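PDB 2OTM: endoribonuclease L-PSP/chorismate mutase-like domain-containing protein from Shewanella oneidensis, which is of uncharacterised function but belongs to the trimeric YjgF-like family and is a putative endoribonuclease. Local coordinates for residues Q42-Y45 with L51-G54; G115-L120 with H130-W135. All coordinates share one frame; numbering follows the deposited sequence.

Interactions 1 and 2 lie in one YjgF-like domain: their centres are about 16 Å apart and their nearest atoms about 9 Å, with no direct touch. Helix 62-84 is their common neighbour, meeting Leu51 and Tyr52 of interaction 1 and Leu120 of interaction 2. Interaction 1 closes a short hairpin beside that helix, with the side chain of Tyr52 about 8 Å from a bound sodium ion. Interaction 2 joins helix 109-124 to strand 131-136, outermost within the chain, at a subunit interface where Arg132 holds an acetate, probably from the crystallisation liquor; this is the likelier ligand pocket, as in relatives whose arginine between subunits binds carboxylates.

Interaction 1. Residues Q42-Y45 with L51-G54; sequences QFPY and LYQG
Pro44 meets Leu51 through the backbone, and its pyrrolidine meets the phenol ring of Tyr52; the two contacts differ in strength. The firm one is the hydrogen bond from Leu51 N to Pro44 O, 3.0 Å long and almost straight at the hydrogen (174°). The CB of Leu51 is brought to 3.6 Å from Pro44 O. Beside this bond the pyrrolidine packs on the tyrosine: Pro44 CB lies 3.9 Å from Tyr52 CD2, with CG of the same proline only slightly farther from that carbon. The aromatic ring meets the proline obliquely, through CD2 on one flank and not through its hydroxyl.

The arrangement prolongs a beta-hairpin. Strands 45-46 and 49-50 pair antiparallel, and Pro44 and Leu51 are the next residues out from the turn, at the open end of the ladder. An inverse gamma turn centred on Pro44 bends the chain here, with a weak 2.9 Å bond from Tyr45 N back to Phe43 O.

On the packed side Pro44 is buried, touching Leu50 as well as Ser144 and Cys146 where the chain enters strand 146-153. The CG of Tyr52 stands beside its backbone N (chi1 -58°), a setting that lays the ring against Ala67 and Ala68 of helix 62-84 while CD2 keeps its contact with Pro44; the ring also makes an edge-to-face contact with Tyr60. The loose side belongs to Leu51, which is exposed: beyond CB its side chain has no partner on the proline and reaches Leu71 of that helix.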
loop_
_atom_site.group_PDB
_atom_site.type_symbol
_atom_site.label_atom_id
_atom_site.label_comp_id
_atom_site.label_asym_id
_atom_site.label_seq_id
_atom_site.Cartn_x
_atom_site.Cartn_y
_atom_site.Cartn_z
ATOM N N GLN B 42 0.762 12.845 2.774
ATOM C CA GLN B 42 0.713 14.275 2.510
ATOM C C GLN B 42 -0.733 14.722 2.348
ATOM O O GLN B 42 -1.504 14.059 1.699
ATOM C CB GLN B 42 1.476 14.606 1.232
ATOM C CG GLN B 42 2.896 14.133 1.257
ATOM C CD GLN B 42 3.777 14.969 2.155
ATOM O OE1 GLN B 42 3.681 16.187 2.175
ATOM N NE2 GLN B 42 4.655 14.304 2.905
ATOM N N PHE B 43 -1.071 15.827 3.005
ATOM C CA PHE B 43 -2.446 16.297 3.148
ATOM C C PHE B 43 -2.684 17.546 2.312
ATOM O O PHE B 43 -1.728 18.283 1.973
ATOM C CB PHE B 43 -2.663 16.699 4.601
ATOM C CG PHE B 43 -2.599 15.560 5.568
ATOM C CD1 PHE B 43 -1.378 15.157 6.118
ATOM C CD2 PHE B 43 -3.751 14.899 5.956
ATOM C CE1 PHE B 43 -1.323 14.096 7.017
ATOM C CE2 PHE B 43 -3.696 13.836 6.848
ATOM C CZ PHE B 43 -2.481 13.431 7.377
ATOM N N PRO B 44 -3.951 17.858 2.040
ATOM C CA PRO B 44 -4.289 19.068 1.319
ATOM C C PRO B 44 -4.339 20.324 2.208
ATOM O O PRO B 44 -5.415 20.831 2.571
ATOM C CB PRO B 44 -5.652 18.736 0.696
ATOM C CG PRO B 44 -6.279 17.835 1.640
ATOM C CD PRO B 44 -5.152 17.054 2.338
ATOM N N TYR B 45 -3.151 20.789 2.551
ATOM C CA TYR B 45 -2.934 21.965 3.350
ATOM C C TYR B 45 -2.715 23.165 2.482
ATOM O O TYR B 45 -2.006 23.101 1.490
ATOM C CB TYR B 45 -1.652 21.844 4.171
ATOM C CG TYR B 45 -1.756 20.996 5.408
ATOM C CD1 TYR B 45 -2.549 21.391 6.472
ATOM C CD2 TYR B 45 -0.990 19.842 5.553
ATOM C CE1 TYR B 45 -2.641 20.634 7.619
ATOM C CE2 TYR B 45 -1.080 19.071 6.709
ATOM C CZ TYR B 45 -1.914 19.482 7.733
ATOM O OH TYR B 45 -1.988 18.757 8.883
ATOM N N LEU B 51 -7.595 21.955 4.219
ATOM C CA LEU B 51 -8.660 22.617 3.489
ATOM C C LEU B 51 -9.878 21.743 3.242
ATOM O O LEU B 51 -10.974 22.267 3.080
ATOM C CB LEU B 51 -8.116 23.178 2.196
ATOM C CG LEU B 51 -8.506 24.577 1.774
ATOM C CD1 LEU B 51 -8.106 25.595 2.860
ATOM C CD2 LEU B 51 -7.803 24.879 0.458
ATOM N N TYR B 52 -9.683 20.434 3.234
ATOM C CA TYR B 52 -10.748 19.469 2.934
ATOM C C TYR B 52 -10.851 18.419 4.021
ATOM O O TYR B 52 -9.950 17.598 4.203
ATOM C CB TYR B 52 -10.467 18.786 1.619
ATOM C CG TYR B 52 -10.351 19.742 0.465
ATOM C CD1 TYR B 52 -11.463 20.101 -0.256
ATOM C CD2 TYR B 52 -9.145 20.289 0.111
ATOM C CE1 TYR B 52 -11.372 20.970 -1.330
ATOM C CE2 TYR B 52 -9.039 21.187 -0.961
ATOM C CZ TYR B 52 -10.154 21.502 -1.675
ATOM O OH TYR B 52 -10.076 22.380 -2.735
ATOM N N GLN B 53 -11.952 18.480 4.747
ATOM C CA GLN B 53 -12.209 17.545 5.823
ATOM C C GLN B 53 -13.594 16.982 5.704
ATOM O O GLN B 53 -14.583 17.677 5.935
ATOM C CB GLN B 53 -12.085 18.247 7.157
ATOM C CG GLN B 53 -10.714 18.819 7.425
ATOM C CD GLN B 53 -10.698 19.636 8.692
ATOM O OE1 GLN B 53 -10.993 19.131 9.755
ATOM N NE2 GLN B 53 -10.309 20.885 8.585
ATOM N N GLY B 54 -13.674 15.726 5.319
ATOM C CA GLY B 54 -14.944 15.105 5.112
ATOM C C GLY B 54 -14.819 13.996 4.084
ATOM O O GLY B 54 -13.756 13.436 3.905
#

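Interaction 2. Residues G115-L120 with H130-W135; sequences GASDLL and HSRMIW. With ACT (acetate ion), chain I.
Ser117, on helix 109-124, faces His130 at the entry to strand 131-136, their CA atoms 7.8 Å apart; helix and strand belong to a beta-alpha-beta crossover that starts with strand 92-100. The Ser117 hydroxyl sits between two strand-side groups. Its OG hydrogen-bonds His130 NE2 at 2.8 Å, near the imidazole plane, and receives a bond from Arg132 NH1 at 3.0 Å, only 7° out of the guanidinium plane. CG of His130 sits between the backbone N and the carbonyl carbon (chi1 53°), which places the ring against Ser117 and Leu120. Leu120 CD1 lies over one face in a CH-pi contact, 3.8 Å from the His130 ring centroid. ND1 is bonded to Gly128 O, so both ring nitrogens are hydrogen-bonded.

Arg132 runs extended from CG to NE and clasps the acetate in a two-pronged grip: NE reaches its O at 3.0 Å and NH2 its OXT at 2.8 Å. Asp114 adds a salt bridge to NH1, and Pro110 O takes NH2. Tyr27 of the second subunit packs on Arg132, and Ser40 OG of that subunit is hydrogen-bonded to Arg132 N. Ser117, Asp114 and Pro110 O together hold a guanidinium whose NE-NH2 edge can bind a carboxylate, consistent with a ligand pocket between subunits.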
loop_
_atom_site.group_PDB
_atom_site.type_symbol
_atom_site.label_atom_id
_atom_site.label_comp_id
_atom_site.label_asym_id
_atom_site.label_seq_id
_atom_site.Cartn_x
_atom_site.Cartn_y
_atom_site.Cartn_z
ATOM N N GLY B 115 -6.576 14.421 -9.902
ATOM C CA GLY B 115 -6.032 15.714 -9.473
ATOM C C GLY B 115 -4.546 15.583 -9.138
ATOM O O GLY B 115 -3.747 16.476 -9.426
ATOM N N ALA B 116 -4.179 14.462 -8.501
ATOM C CA ALA B 116 -2.788 14.141 -8.235
ATOM C C ALA B 116 -2.053 13.767 -9.523
ATOM O O ALA B 116 -1.010 14.322 -9.825
ATOM C CB ALA B 116 -2.680 12.982 -7.200
ATOM N N SER B 117 -2.566 12.796 -10.262
ATOM C CA SER B 117 -1.880 12.308 -11.464
ATOM C C SER B 117 -1.635 13.418 -12.469
ATOM O O SER B 117 -0.532 13.516 -13.018
ATOM C CB SER B 117 -2.633 11.139 -12.103
ATOM O OG SER B 117 -2.652 9.994 -11.248
ATOM N N ASP B 118 -2.641 14.278 -12.688
ATOM C CA ASP B 118 -2.503 15.349 -13.691
ATOM C C ASP B 118 -1.436 16.345 -13.254
ATOM O O ASP B 118 -0.720 16.881 -14.094
ATOM C CB ASP B 118 -3.826 16.098 -13.880
ATOM C CG ASP B 118 -4.892 15.268 -14.566
ATOM O OD1 ASP B 118 -4.581 14.185 -15.110
ATOM O OD2 ASP B 118 -6.046 15.718 -14.578
ATOM N N LEU B 119 -1.344 16.644 -11.971
ATOM C CA LEU B 119 -0.316 17.610 -11.518
ATOM C C LEU B 119 1.101 17.032 -11.688
ATOM O O LEU B 119 2.043 17.731 -12.080
ATOM C CB LEU B 119 -0.543 18.023 -10.081
ATOM C CG LEU B 119 0.372 19.141 -9.559
ATOM C CD1 LEU B 119 0.109 20.497 -10.213
ATOM C CD2 LEU B 119 0.218 19.206 -8.042
ATOM N N LEU B 120 1.247 15.740 -11.429
ATOM C CA LEU B 120 2.562 15.097 -11.599
ATOM C C LEU B 120 3.027 15.239 -13.067
ATOM O O LEU B 120 4.191 15.581 -13.343
ATOM C CB LEU B 120 2.506 13.639 -11.197
ATOM C CG LEU B 120 2.303 13.360 -9.693
ATOM C CD1 LEU B 120 2.239 11.857 -9.375
ATOM C CD2 LEU B 120 3.444 14.045 -8.890
ATOM N N HIS B 130 3.618 7.797 -14.061
ATOM C CA HIS B 130 3.629 6.961 -12.879
ATOM C C HIS B 130 2.562 5.904 -12.956
ATOM O O HIS B 130 1.541 6.135 -13.619
ATOM C CB HIS B 130 3.307 7.808 -11.664
ATOM C CG HIS B 130 2.039 8.593 -11.799
ATOM N ND1 HIS B 130 1.986 9.803 -12.458
ATOM C CD2 HIS B 130 0.779 8.347 -11.363
ATOM C CE1 HIS B 130 0.745 10.251 -12.441
ATOM N NE2 HIS B 130 -0.003 9.399 -11.760
ATOM N N SER B 131 2.806 4.761 -12.299
ATOM C CA SER B 131 1.749 3.821 -11.942
ATOM C C SER B 131 1.081 4.358 -10.691
ATOM O O SER B 131 1.582 5.284 -10.053
ATOM C CB SER B 131 2.263 2.387 -11.708
ATOM O OG SER B 131 3.265 2.311 -10.696
ATOM N N ARG B 132 -0.065 3.793 -10.323
ATOM C CA ARG B 132 -0.728 4.277 -9.130
ATOM C C ARG B 132 -1.592 3.234 -8.459
ATOM O O ARG B 132 -2.008 2.237 -9.104
ATOM C CB ARG B 132 -1.520 5.569 -9.423
ATOM C CG ARG B 132 -2.977 5.412 -9.742
ATOM C CD ARG B 132 -3.598 6.790 -9.997
ATOM N NE ARG B 132 -5.012 6.631 -10.248
ATOM C CZ ARG B 132 -5.825 7.553 -10.746
ATOM N NH1 ARG B 132 -5.396 8.764 -11.051
ATOM N NH2 ARG B 132 -7.094 7.240 -10.913
HETATM N N MSE B 133 -1.774 3.456 -7.153
HETATM C CA MSE B 133 -2.695 2.693 -6.312
HETATM C C MSE B 133 -3.723 3.646 -5.758
HETATM O O MSE B 133 -3.454 4.830 -5.490
HETATM C CB MSE B 133 -1.957 2.026 -5.134
HETATM C CG MSE B 133 -0.797 1.162 -5.518
HETATM SE SE MSE B 133 -0.191 0.072 -3.958
HETATM C CE MSE B 133 -1.557 -1.272 -3.843
ATOM N N ILE B 134 -4.930 3.136 -5.553
ATOM C CA ILE B 134 -5.975 3.964 -4.997
ATOM C C ILE B 134 -6.703 3.141 -3.939
ATOM O O ILE B 134 -6.911 1.933 -4.117
ATOM C CB ILE B 134 -6.970 4.427 -6.087
ATOM C CG1 ILE B 134 -7.899 5.472 -5.503
ATOM C CG2 ILE B 134 -7.778 3.198 -6.628
ATOM C CD1 ILE B 134 -8.665 6.321 -6.559
ATOM N N TRP B 135 -7.032 3.788 -2.816
ATOM C CA TRP B 135 -7.823 3.141 -1.756
ATOM C C TRP B 135 -8.888 4.107 -1.251
ATOM O O TRP B 135 -8.730 5.310 -1.361
ATOM C CB TRP B 135 -6.977 2.783 -0.518
ATOM C CG TRP B 135 -5.839 1.816 -0.704
ATOM C CD1 TRP B 135 -5.875 0.450 -0.728
ATOM C CD2 TRP B 135 -4.484 2.185 -0.874
ATOM N NE1 TRP B 135 -4.593 -0.067 -0.881
ATOM C CE2 TRP B 135 -3.725 0.986 -0.985
ATOM C CE3 TRP B 135 -3.836 3.412 -0.947
ATOM C CZ2 TRP B 135 -2.358 0.997 -1.122
ATOM C CZ3 TRP B 135 -2.478 3.424 -1.091
ATOM C CH2 TRP B 135 -1.747 2.219 -1.188
HETATM C C ACT I . -7.278 3.636 -10.280
HETATM O O ACT I . -6.075 3.863 -9.917
HETATM O OXT ACT I . -8.031 4.630 -10.488
HETATM C CH3 ACT I . -7.835 2.250 -10.471
#